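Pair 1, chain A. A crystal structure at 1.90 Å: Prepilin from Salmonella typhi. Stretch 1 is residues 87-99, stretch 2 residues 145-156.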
# COMPACT_ATOMS: atom_id res chain seq x y z
N ASN A 87 -14.64 17.42 0.11
CA ASN A 87 -15.74 16.46 0.25
C ASN A 87 -15.20 15.05 0.05
O ASN A 87 -14.13 14.72 0.54
CB ASN A 87 -16.84 16.76 -0.77
CG ASN A 87 -17.56 18.06 -0.48
OD1 ASN A 87 -18.13 18.24 0.60
ND2 ASN A 87 -17.54 18.98 -1.43
N GLY A 88 -15.95 14.22 -0.67
CA GLY A 88 -15.51 12.86 -0.88
C GLY A 88 -15.09 12.55 -2.30
O GLY A 88 -14.89 13.44 -3.12
N PHE A 89 -14.96 11.26 -2.59
CA PHE A 89 -14.57 10.80 -3.91
C PHE A 89 -15.15 9.41 -4.09
O PHE A 89 -15.66 8.82 -3.13
CB PHE A 89 -13.04 10.76 -4.05
CG PHE A 89 -12.36 9.81 -3.10
CD1 PHE A 89 -12.12 8.49 -3.46
CD2 PHE A 89 -11.97 10.24 -1.83
CE1 PHE A 89 -11.50 7.61 -2.58
CE2 PHE A 89 -11.35 9.37 -0.94
CZ PHE A 89 -11.12 8.05 -1.32
N THR A 90 -15.09 8.90 -5.31
CA THR A 90 -15.58 7.57 -5.61
C THR A 90 -14.50 6.79 -6.34
O THR A 90 -13.64 7.38 -6.99
CB THR A 90 -16.82 7.59 -6.55
OG1 THR A 90 -16.50 8.31 -7.75
CG2 THR A 90 -18.02 8.24 -5.86
N ILE A 91 -14.53 5.47 -6.20
CA ILE A 91 -13.61 4.61 -6.92
C ILE A 91 -14.56 3.73 -7.72
O ILE A 91 -15.33 2.96 -7.14
CB ILE A 91 -12.76 3.70 -6.01
CG1 ILE A 91 -11.83 4.55 -5.13
CG2 ILE A 91 -11.92 2.74 -6.87
CD1 ILE A 91 -10.92 3.71 -4.23
N THR A 92 -14.53 3.88 -9.04
CA THR A 92 -15.38 3.11 -9.93
C THR A 92 -14.54 2.08 -10.65
O THR A 92 -13.45 2.39 -11.13
CB THR A 92 -16.04 4.03 -10.99
OG1 THR A 92 -16.85 5.01 -10.34
CG2 THR A 92 -16.92 3.21 -11.95
N THR A 93 -15.04 0.85 -10.73
CA THR A 93 -14.32 -0.21 -11.45
C THR A 93 -15.32 -0.85 -12.41
O THR A 93 -16.41 -1.26 -12.01
CB THR A 93 -13.70 -1.23 -10.48
OG1 THR A 93 -13.01 -2.24 -11.23
CG2 THR A 93 -14.78 -1.87 -9.59
N ASN A 94 -14.93 -0.92 -13.69
CA ASN A 94 -15.79 -1.43 -14.76
C ASN A 94 -15.56 -2.85 -15.29
O ASN A 94 -14.47 -3.42 -15.16
CB ASN A 94 -15.70 -0.47 -15.95
CG ASN A 94 -16.13 0.93 -15.59
OD1 ASN A 94 -17.32 1.21 -15.47
ND2 ASN A 94 -15.16 1.82 -15.42
N LYS A 95 -16.60 -3.38 -15.92
CA LYS A 95 -16.59 -4.69 -16.54
C LYS A 95 -16.14 -5.80 -15.60
O LYS A 95 -15.41 -6.71 -15.99
CB LYS A 95 -15.69 -4.66 -17.79
CG LYS A 95 -16.13 -3.61 -18.82
CD LYS A 95 -15.36 -3.75 -20.12
CE LYS A 95 -16.05 -3.01 -21.26
NZ LYS A 95 -15.36 -3.27 -22.56
N VAL A 96 -16.60 -5.73 -14.36
CA VAL A 96 -16.26 -6.74 -13.37
C VAL A 96 -17.12 -7.97 -13.60
O VAL A 96 -18.34 -7.85 -13.73
CB VAL A 96 -16.51 -6.22 -11.95
CG1 VAL A 96 -16.11 -7.27 -10.93
CG2 VAL A 96 -15.77 -4.91 -11.74
N PRO A 97 -16.50 -9.16 -13.67
CA PRO A 97 -17.21 -10.43 -13.89
C PRO A 97 -18.15 -10.71 -12.73
O PRO A 97 -17.94 -10.19 -11.64
CB PRO A 97 -16.07 -11.45 -13.98
CG PRO A 97 -14.95 -10.65 -14.55
CD PRO A 97 -15.04 -9.35 -13.78
N GLN A 98 -19.15 -11.55 -12.96
CA GLN A 98 -20.17 -11.84 -11.95
C GLN A 98 -19.64 -12.33 -10.60
O GLN A 98 -20.00 -11.78 -9.56
CB GLN A 98 -21.18 -12.85 -12.51
CG GLN A 98 -22.58 -12.75 -11.88
CD GLN A 98 -22.70 -13.46 -10.54
OE1 GLN A 98 -23.67 -13.26 -9.81
NE2 GLN A 98 -21.73 -14.31 -10.23
N SER A 99 -18.80 -13.36 -10.63
CA SER A 99 -18.25 -13.92 -9.40
C SER A 99 -17.46 -12.88 -8.61
O SER A 99 -17.63 -12.75 -7.39
CB SER A 99 -17.35 -15.11 -9.72
OG SER A 99 -16.76 -15.61 -8.54
N THR A 145 -16.61 -11.69 -20.81
CA THR A 145 -16.58 -10.28 -20.45
C THR A 145 -17.53 -9.92 -19.31
O THR A 145 -18.72 -10.23 -19.36
CB THR A 145 -16.91 -9.41 -21.68
OG1 THR A 145 -15.87 -9.55 -22.65
CG2 THR A 145 -17.05 -7.93 -21.28
N GLY A 146 -16.99 -9.26 -18.29
CA GLY A 146 -17.80 -8.86 -17.15
C GLY A 146 -18.73 -7.72 -17.52
O GLY A 146 -18.38 -6.90 -18.37
N THR A 147 -19.90 -7.67 -16.90
CA THR A 147 -20.87 -6.63 -17.20
C THR A 147 -21.21 -5.74 -16.00
O THR A 147 -22.15 -4.96 -16.07
CB THR A 147 -22.20 -7.24 -17.73
OG1 THR A 147 -22.75 -8.14 -16.76
CG2 THR A 147 -21.95 -7.99 -19.04
N ASN A 148 -20.45 -5.85 -14.92
CA ASN A 148 -20.74 -5.06 -13.72
C ASN A 148 -19.86 -3.84 -13.48
O ASN A 148 -18.65 -3.87 -13.73
CB ASN A 148 -20.68 -5.96 -12.49
CG ASN A 148 -21.72 -7.06 -12.52
OD1 ASN A 148 -22.91 -6.80 -12.41
ND2 ASN A 148 -21.27 -8.31 -12.68
N THR A 149 -20.50 -2.77 -13.01
CA THR A 149 -19.81 -1.54 -12.66
C THR A 149 -19.99 -1.39 -11.15
O THR A 149 -21.11 -1.35 -10.66
CB THR A 149 -20.44 -0.30 -13.33
OG1 THR A 149 -20.37 -0.44 -14.75
CG2 THR A 149 -19.69 0.98 -12.92
N LEU A 150 -18.88 -1.32 -10.41
CA LEU A 150 -18.94 -1.16 -8.97
C LEU A 150 -18.42 0.23 -8.63
O LEU A 150 -17.46 0.71 -9.24
CB LEU A 150 -18.07 -2.22 -8.27
CG LEU A 150 -18.49 -3.70 -8.36
CD1 LEU A 150 -17.47 -4.59 -7.64
CD2 LEU A 150 -19.86 -3.87 -7.73
N VAL A 151 -19.06 0.89 -7.68
CA VAL A 151 -18.61 2.20 -7.25
C VAL A 151 -18.50 2.22 -5.73
O VAL A 151 -19.42 1.80 -5.04
CB VAL A 151 -19.58 3.33 -7.68
CG1 VAL A 151 -18.99 4.68 -7.32
CG2 VAL A 151 -19.84 3.26 -9.18
N PHE A 152 -17.36 2.68 -5.23
CA PHE A 152 -17.13 2.76 -3.80
C PHE A 152 -17.02 4.23 -3.41
O PHE A 152 -16.16 4.96 -3.91
CB PHE A 152 -15.85 2.00 -3.45
CG PHE A 152 -15.77 0.63 -4.08
CD1 PHE A 152 -16.77 -0.31 -3.86
CD2 PHE A 152 -14.70 0.29 -4.90
CE1 PHE A 152 -16.71 -1.58 -4.45
CE2 PHE A 152 -14.62 -0.96 -5.50
CZ PHE A 152 -15.63 -1.90 -5.28
N ASN A 153 -17.90 4.67 -2.52
CA ASN A 153 -17.88 6.05 -2.03
C ASN A 153 -17.21 6.17 -0.67
O ASN A 153 -16.92 5.16 -0.02
CB ASN A 153 -19.30 6.61 -1.97
CG ASN A 153 -19.84 7.00 -3.34
OD1 ASN A 153 -20.44 6.18 -4.03
ND2 ASN A 153 -19.62 8.25 -3.73
N TYR A 154 -16.97 7.40 -0.24
CA TYR A 154 -15.96 7.68 0.77
C TYR A 154 -16.17 9.05 1.40
O TYR A 154 -16.02 10.08 0.73
CB TYR A 154 -14.56 7.58 0.17
CG TYR A 154 -14.06 6.16 0.02
CD1 TYR A 154 -13.73 5.40 1.13
CD2 TYR A 154 -13.91 5.59 -1.24
CE1 TYR A 154 -13.27 4.10 1.00
CE2 TYR A 154 -13.45 4.29 -1.38
CZ TYR A 154 -13.13 3.55 -0.26
OH TYR A 154 -12.67 2.26 -0.40
N ASN A 155 -16.52 9.07 2.68
CA ASN A 155 -17.26 10.18 3.26
C ASN A 155 -18.22 10.81 2.26
O ASN A 155 -17.79 11.44 1.29
CB ASN A 155 -16.31 11.23 3.81
CG ASN A 155 -16.41 11.39 5.32
OD1 ASN A 155 -15.57 12.03 5.95
ND2 ASN A 155 -17.45 10.79 5.90
N GLY A 156 -19.52 10.65 2.50
CA GLY A 156 -20.52 11.45 1.84
C GLY A 156 -21.15 10.75 0.66
O GLY A 156 -22.34 10.37 0.72
OXT GLY A 156 -20.43 10.58 -0.35
O HOH W 1 -14.45 -8.18 -17.98
O HOH W 2 -19.22 -2.23 -16.75

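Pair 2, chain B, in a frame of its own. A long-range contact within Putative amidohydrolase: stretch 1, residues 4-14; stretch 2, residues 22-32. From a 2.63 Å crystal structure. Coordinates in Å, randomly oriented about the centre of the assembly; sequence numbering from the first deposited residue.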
# COMPACT_ATOMS: atom_id res chain seq x y z
N THR B 4 -23.12 -23.80 47.39
CA THR B 4 -22.93 -24.81 48.47
C THR B 4 -21.44 -25.03 48.77
O THR B 4 -20.63 -24.15 48.55
CB THR B 4 -23.66 -26.15 48.16
OG1 THR B 4 -23.40 -26.54 46.81
CG2 THR B 4 -25.18 -26.00 48.36
N ILE B 5 -21.08 -26.22 49.25
CA ILE B 5 -19.95 -26.37 50.15
C ILE B 5 -19.34 -27.77 50.09
O ILE B 5 -20.05 -28.75 49.89
CB ILE B 5 -20.38 -26.00 51.60
CG1 ILE B 5 -19.24 -26.17 52.61
CG2 ILE B 5 -21.64 -26.78 52.03
CD1 ILE B 5 -19.24 -25.11 53.69
N THR B 6 -18.02 -27.86 50.25
CA THR B 6 -17.31 -29.13 50.13
C THR B 6 -16.28 -29.30 51.25
O THR B 6 -15.70 -28.32 51.72
CB THR B 6 -16.61 -29.25 48.75
OG1 THR B 6 -17.61 -29.19 47.73
CG2 THR B 6 -15.84 -30.56 48.61
N VAL B 7 -16.06 -30.54 51.67
CA VAL B 7 -15.06 -30.84 52.67
C VAL B 7 -14.18 -32.00 52.24
O VAL B 7 -14.67 -33.11 52.03
CB VAL B 7 -15.70 -31.18 54.02
CG1 VAL B 7 -14.64 -31.66 55.01
CG2 VAL B 7 -16.44 -29.97 54.57
N LEU B 8 -12.88 -31.74 52.13
CA LEU B 8 -11.91 -32.82 52.16
C LEU B 8 -11.59 -33.15 53.60
O LEU B 8 -11.03 -32.31 54.31
CB LEU B 8 -10.62 -32.41 51.45
CG LEU B 8 -10.59 -32.09 49.96
CD1 LEU B 8 -11.64 -32.88 49.20
CD2 LEU B 8 -10.75 -30.60 49.72
N GLN B 9 -11.92 -34.37 54.02
CA GLN B 9 -11.86 -34.72 55.44
C GLN B 9 -10.75 -35.70 55.80
O GLN B 9 -10.56 -36.73 55.14
CB GLN B 9 -13.21 -35.23 55.92
CG GLN B 9 -13.88 -36.21 54.99
CD GLN B 9 -15.31 -36.49 55.40
OE1 GLN B 9 -15.95 -35.68 56.07
NE2 GLN B 9 -15.83 -37.65 54.98
N GLY B 10 -10.02 -35.37 56.87
CA GLY B 10 -9.02 -36.26 57.45
C GLY B 10 -7.76 -36.38 56.62
O GLY B 10 -7.06 -37.39 56.69
N GLY B 11 -7.49 -35.34 55.83
CA GLY B 11 -6.32 -35.31 54.96
C GLY B 11 -5.06 -34.91 55.70
O GLY B 11 -5.13 -34.34 56.79
N ASN B 12 -3.91 -35.21 55.12
CA ASN B 12 -2.64 -34.71 55.64
C ASN B 12 -2.21 -33.48 54.85
O ASN B 12 -1.62 -33.59 53.78
CB ASN B 12 -1.58 -35.80 55.60
CG ASN B 12 -2.12 -37.16 55.99
OD1 ASN B 12 -1.97 -38.13 55.26
ND2 ASN B 12 -2.78 -37.22 57.14
N VAL B 13 -2.55 -32.32 55.37
CA VAL B 13 -2.41 -31.07 54.63
C VAL B 13 -0.97 -30.60 54.60
O VAL B 13 -0.36 -30.36 55.64
CB VAL B 13 -3.32 -29.98 55.23
CG1 VAL B 13 -2.96 -28.61 54.69
CG2 VAL B 13 -4.78 -30.30 54.94
N LEU B 14 -0.42 -30.48 53.40
CA LEU B 14 0.94 -30.04 53.24
C LEU B 14 1.01 -28.55 53.48
O LEU B 14 0.37 -27.77 52.80
CB LEU B 14 1.45 -30.35 51.84
CG LEU B 14 2.92 -30.72 51.71
CD1 LEU B 14 3.26 -30.88 50.23
CD2 LEU B 14 3.85 -29.71 52.36
N LEU B 22 0.39 -31.87 58.01
CA LEU B 22 -0.47 -31.74 59.18
C LEU B 22 -1.56 -32.79 59.16
O LEU B 22 -2.61 -32.59 58.54
CB LEU B 22 -1.10 -30.34 59.24
CG LEU B 22 -0.17 -29.13 59.17
CD1 LEU B 22 -0.95 -27.84 59.38
CD2 LEU B 22 0.97 -29.25 60.17
N GLU B 23 -1.33 -33.92 59.83
CA GLU B 23 -2.20 -35.08 59.65
C GLU B 23 -3.60 -34.84 60.16
O GLU B 23 -3.83 -33.97 61.01
CB GLU B 23 -1.61 -36.35 60.27
CG GLU B 23 -0.79 -36.11 61.51
CD GLU B 23 0.68 -35.90 61.19
OE1 GLU B 23 1.23 -34.86 61.61
OE2 GLU B 23 1.27 -36.77 60.51
N HIS B 24 -4.55 -35.55 59.56
CA HIS B 24 -5.97 -35.51 59.92
C HIS B 24 -6.59 -34.12 60.01
O HIS B 24 -7.53 -33.91 60.77
CB HIS B 24 -6.23 -36.33 61.18
CG HIS B 24 -5.96 -37.78 61.00
ND1 HIS B 24 -6.90 -38.67 60.52
CD2 HIS B 24 -4.81 -38.49 61.15
CE1 HIS B 24 -6.36 -39.87 60.43
NE2 HIS B 24 -5.10 -39.79 60.80
N HIS B 25 -6.09 -33.19 59.22
CA HIS B 25 -6.73 -31.90 59.08
C HIS B 25 -7.76 -31.92 57.97
O HIS B 25 -7.51 -32.44 56.88
CB HIS B 25 -5.72 -30.79 58.81
CG HIS B 25 -5.02 -30.31 60.04
ND1 HIS B 25 -4.23 -31.13 60.82
CD2 HIS B 25 -4.96 -29.08 60.60
CE1 HIS B 25 -3.73 -30.44 61.81
NE2 HIS B 25 -4.15 -29.19 61.71
N HIS B 26 -8.92 -31.34 58.25
CA HIS B 26 -9.98 -31.20 57.28
C HIS B 26 -9.80 -29.85 56.57
O HIS B 26 -9.28 -28.90 57.15
CB HIS B 26 -11.35 -31.24 57.97
CG HIS B 26 -11.59 -32.49 58.77
ND1 HIS B 26 -12.67 -33.31 58.54
CD2 HIS B 26 -10.92 -33.03 59.81
CE1 HIS B 26 -12.64 -34.32 59.40
NE2 HIS B 26 -11.58 -34.18 60.17
N VAL B 27 -10.21 -29.79 55.31
CA VAL B 27 -10.21 -28.52 54.59
C VAL B 27 -11.56 -28.23 53.95
O VAL B 27 -12.09 -29.04 53.18
CB VAL B 27 -9.07 -28.44 53.55
CG1 VAL B 27 -8.74 -29.80 53.02
CG2 VAL B 27 -9.42 -27.49 52.42
N VAL B 28 -12.13 -27.09 54.32
CA VAL B 28 -13.51 -26.78 53.99
C VAL B 28 -13.61 -25.72 52.90
O VAL B 28 -13.19 -24.57 53.07
CB VAL B 28 -14.28 -26.28 55.22
CG1 VAL B 28 -15.75 -26.15 54.90
CG2 VAL B 28 -14.08 -27.22 56.37
N ILE B 29 -14.21 -26.11 51.78
CA ILE B 29 -14.33 -25.26 50.61
C ILE B 29 -15.73 -24.68 50.57
O ILE B 29 -16.70 -25.43 50.62
CB ILE B 29 -14.15 -26.07 49.30
CG1 ILE B 29 -12.94 -27.00 49.35
CG2 ILE B 29 -14.10 -25.16 48.11
CD1 ILE B 29 -11.62 -26.30 49.52
N ASP B 30 -15.83 -23.36 50.45
CA ASP B 30 -17.11 -22.72 50.11
C ASP B 30 -17.01 -21.88 48.84
O ASP B 30 -16.23 -20.93 48.77
CB ASP B 30 -17.64 -21.86 51.27
CG ASP B 30 -19.08 -21.38 51.05
OD1 ASP B 30 -19.30 -20.15 51.01
OD2 ASP B 30 -20.00 -22.24 50.91
N GLY B 31 -17.86 -22.21 47.87
CA GLY B 31 -17.77 -21.61 46.56
C GLY B 31 -16.49 -22.05 45.91
O GLY B 31 -16.29 -23.23 45.65
N GLU B 32 -15.60 -21.09 45.70
CA GLU B 32 -14.34 -21.35 45.04
C GLU B 32 -13.17 -21.13 45.99
O GLU B 32 -12.02 -21.28 45.61
CB GLU B 32 -14.19 -20.43 43.83
CG GLU B 32 -15.37 -20.48 42.89
CD GLU B 32 -15.16 -19.64 41.65
OE1 GLU B 32 -16.04 -19.64 40.77
OE2 GLU B 32 -14.09 -18.99 41.54

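Two antiparallel strands interrupted by a beta bulge form a backbone frame that tolerates very different side chains, and pairs 1 and 2 illustrate the principle. Over 14 central residues their backbones superpose with an RMSD of 0.6 Å, and the strand directions lie 163° apart in pair 1 and 165° in pair 2. I91(A) and F152(A) match T6(B) and I29(B); T93(A) and L150(A) match L8(B) and V27(B). Each of these couples is joined by two backbone hydrogen bonds, such as F152(A) N to I91(A) O at 2.8 Å and I29(B) N to T6(B) O at 2.7 Å.

The register then slips by one residue in both. In pair 1 the extra residue is accommodated around K95(A), whose phi and psi of 54° and 40° are helical in the left-handed sense; the equivalent G10(B), at 74° and 26°, adopts nearly the same conformation as a glycine, for which positive phi is easy. Beyond the bulge, V96(A) N donates to N148(A) O at 2.8 Å. At the matching G11(B) and H25(B) the bonds persist but are weak, with G11(B) N to H25(B) O at 3.1 Å and an angle of only 122°. Pair 1 adds a side-chain bond here, from N148(A) ND2 to V96(A) O at 3.1 Å, whereas the ring of H25(B) turns to its own stretch, H25(B) ND1 donating to E23(B) O at 2.9 Å.

On the face carrying I91(A), T93(A), L150(A) and F152(A), the packing combines an aromatic ring with smaller groups: I91(A) CB lies 4.1 Å from F152(A) CD2, and T93(A) CG2 lies 3.6 Å from L150(A) CB. At the positions matching T93(A), L150(A) and F152(A), pair 2 has only aliphatic side chains, L8(B) CB meeting V27(B) CG1 at 3.6 Å and L8(B) CD2 meeting I29(B) CG1 at 4.2 Å. On the other face, T92(A) OG1 approaches V151(A) CG2 to 3.7 Å, while the matching V7(B) and V28(B) make a wholly apolar contact, V7(B) CG2 to V28(B) CG1 at 3.9 Å.

The pairs also differ at the end where F89(A) matches T4(B) and Y154(A) matches G31(B). F89(A) and Y154(A) have near-parallel rings slid apart, and Y154(A) CB sits over the F89(A) face, 3.9 Å from the ring centroid. Their counterparts, T4(B) and G31(B), offer no such surface and are linked instead by a weak hydrogen bond, G31(B) N to T4(B) O at 3.4 Å. The shared frame thus sets which positions lie opposite each other across the bulged strands, while what occupies them, from a pair of rings to a glycine, varies.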